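Local coordinates for protein aminotransferase class-III (Sphaerobacter thermophilus DSM 20745, PDB 6K8H) that belongs to the class-III aminotransferase family, is also named an omega-transaminase, and holds (5-hydroxy-4,6-dimethylpyridin-3-yl)methyl dihydrogen phosphate in its pocket, at residues F160-T165 with T180-G185. Numbering follows the deposited sequence.
Sequences FAEVST and TPYTGG
The ring of Tyr182 receives Thr165 over one face and the carboxylate of Glu162 at its edge. Thr165 CB sits 3.8 Å from the ring centroid, 14° off the normal, in a CH-pi contact shifted toward the CG and CD1 rim, while CG2 of the same threonine reaches on over CE1 and CZ. At the edge, Glu162 OE1 approaches Tyr182 CD2 to 3.5 Å, with the carboxylate plane turned 77° from the ring. The glutamate chain runs extended beyond CG and crosses the tyrosine at about a right angle. Its other oxygen, Glu162 OE2, lies 3.2 Å from Thr183 CG2 and makes a salt bridge to Lys136 of the second subunit. Tyr182 CB rests 3.4 Å from Glu162 O. That carbonyl belongs to the type II turn that starts at Glu162, at the end of helix 159-162, and accepts two bonds from the same face of its plane, from Thr165 N and from Thr165 OG1 at 2.6 Å. OG1 stands beside its backbone N, anti to the carbonyl carbon (chi1 -66°), a rotation that points it at the Glu162 carbonyl and sets CG2 over the ring beside CB. Past the ring the two backbones join directly: Ser164 N gives a 2.8 Å hydrogen bond to Thr180 O, and Ser164 OG is bonded to Val178 O. The contact thus ties the turn at the end of the helix to the loop leading to helix 188-192, at the subunit interface, with the side chain of Thr165 about 10 Å from a bound (5-hydroxy-4,6-dimethylpyridin-3-yl)methyl dihydrogen phosphate. With its carboxylate beside a ring edge and paired with a lysine across the interface, buried Glu162 is probably stabilised as the anion, and its charge links this loop packing to the dimer.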
loop_
_atom_site.group_PDB
_atom_site.type_symbol
_atom_site.label_atom_id
_atom_site.label_comp_id
_atom_site.label_asym_id
_atom_site.label_seq_id
_atom_site.Cartn_x
_atom_site.Cartn_y
_atom_site.Cartn_z
ATOM N N PHE B 160 8.280 -10.354 -6.285
ATOM C CA PHE B 160 9.717 -10.546 -6.441
ATOM C C PHE B 160 10.456 -10.403 -5.113
ATOM O O PHE B 160 11.446 -11.106 -4.882
ATOM C CB PHE B 160 10.246 -9.560 -7.493
ATOM C CG PHE B 160 9.605 -9.733 -8.841
ATOM C CD1 PHE B 160 10.038 -10.724 -9.707
ATOM C CD2 PHE B 160 8.550 -8.932 -9.230
ATOM C CE1 PHE B 160 9.439 -10.900 -10.942
ATOM C CE2 PHE B 160 7.946 -9.102 -10.461
ATOM C CZ PHE B 160 8.401 -10.088 -11.320
ATOM N N ALA B 161 9.975 -9.528 -4.220
ATOM C CA ALA B 161 10.644 -9.297 -2.945
ATOM C C ALA B 161 10.414 -10.417 -1.939
ATOM O O ALA B 161 11.202 -10.564 -0.997
ATOM C CB ALA B 161 10.179 -7.966 -2.351
ATOM N N GLU B 162 9.373 -11.225 -2.117
ATOM C CA GLU B 162 9.049 -12.233 -1.124
ATOM C C GLU B 162 9.608 -13.620 -1.451
ATOM O O GLU B 162 9.484 -14.526 -0.611
ATOM C CB GLU B 162 7.531 -12.299 -0.930
ATOM C CG GLU B 162 6.798 -12.882 -2.103
ATOM C CD GLU B 162 5.310 -13.013 -1.862
ATOM O OE1 GLU B 162 4.828 -12.545 -0.808
ATOM O OE2 GLU B 162 4.618 -13.575 -2.734
ATOM N N VAL B 163 10.257 -13.804 -2.608
ATOM C CA VAL B 163 10.842 -15.107 -2.932
ATOM C C VAL B 163 11.811 -15.516 -1.828
ATOM O O VAL B 163 12.620 -14.707 -1.366
ATOM C CB VAL B 163 11.537 -15.058 -4.305
ATOM C CG1 VAL B 163 12.490 -16.246 -4.472
ATOM C CG2 VAL B 163 10.519 -15.052 -5.429
ATOM N N SER B 164 11.694 -16.763 -1.357
ATOM C CA SER B 164 12.566 -17.304 -0.309
ATOM C C SER B 164 12.438 -16.547 1.016
ATOM O O SER B 164 13.392 -16.495 1.796
ATOM C CB SER B 164 14.036 -17.359 -0.752
ATOM O OG SER B 164 14.218 -18.293 -1.800
ATOM N N THR B 165 11.274 -15.947 1.299
ATOM C CA THR B 165 11.078 -15.353 2.625
ATOM C C THR B 165 11.261 -16.409 3.713
ATOM O O THR B 165 11.845 -16.141 4.768
ATOM C CB THR B 165 9.693 -14.717 2.741
ATOM O OG1 THR B 165 9.588 -13.604 1.851
ATOM C CG2 THR B 165 9.458 -14.236 4.174
ATOM N N THR B 180 12.767 -20.209 -3.427
ATOM C CA THR B 180 11.602 -21.021 -3.013
ATOM C C THR B 180 10.345 -20.156 -2.959
ATOM O O THR B 180 10.428 -18.991 -2.537
ATOM C CB THR B 180 11.851 -21.687 -1.655
ATOM O OG1 THR B 180 13.224 -22.063 -1.565
ATOM C CG2 THR B 180 10.995 -22.912 -1.444
ATOM N N PRO B 181 9.176 -20.702 -3.328
ATOM C CA PRO B 181 7.943 -19.909 -3.301
ATOM C C PRO B 181 7.496 -19.612 -1.880
ATOM O O PRO B 181 7.517 -20.477 -1.002
ATOM C CB PRO B 181 6.928 -20.805 -4.016
ATOM C CG PRO B 181 7.427 -22.177 -3.798
ATOM C CD PRO B 181 8.934 -22.090 -3.755
ATOM N N TYR B 182 7.039 -18.386 -1.677
ATOM C CA TYR B 182 6.414 -17.998 -0.420
ATOM C C TYR B 182 4.895 -17.982 -0.513
ATOM O O TYR B 182 4.221 -18.126 0.511
ATOM C CB TYR B 182 6.927 -16.610 0.010
ATOM C CG TYR B 182 6.461 -16.152 1.379
ATOM C CD1 TYR B 182 6.705 -16.922 2.511
ATOM C CD2 TYR B 182 5.796 -14.941 1.537
ATOM C CE1 TYR B 182 6.281 -16.510 3.761
ATOM C CE2 TYR B 182 5.365 -14.525 2.777
ATOM C CZ TYR B 182 5.613 -15.317 3.886
ATOM O OH TYR B 182 5.189 -14.911 5.123
ATOM N N THR B 183 4.343 -17.823 -1.714
ATOM C CA THR B 183 2.905 -17.821 -1.933
ATOM C C THR B 183 2.559 -18.928 -2.928
ATOM O O THR B 183 3.395 -19.342 -3.739
ATOM C CB THR B 183 2.433 -16.442 -2.431
ATOM O OG1 THR B 183 0.997 -16.389 -2.489
ATOM C CG2 THR B 183 3.012 -16.142 -3.807
ATOM N N GLY B 184 1.331 -19.433 -2.845
ATOM C CA GLY B 184 0.934 -20.525 -3.720
ATOM C C GLY B 184 0.822 -20.077 -5.170
ATOM O O GLY B 184 0.421 -18.952 -5.470
ATOM N N GLY B 185 1.189 -20.980 -6.082
ATOM C CA GLY B 185 1.092 -20.686 -7.496
ATOM C C GLY B 185 2.118 -19.713 -8.030
ATOM O O GLY B 185 1.889 -19.129 -9.089
#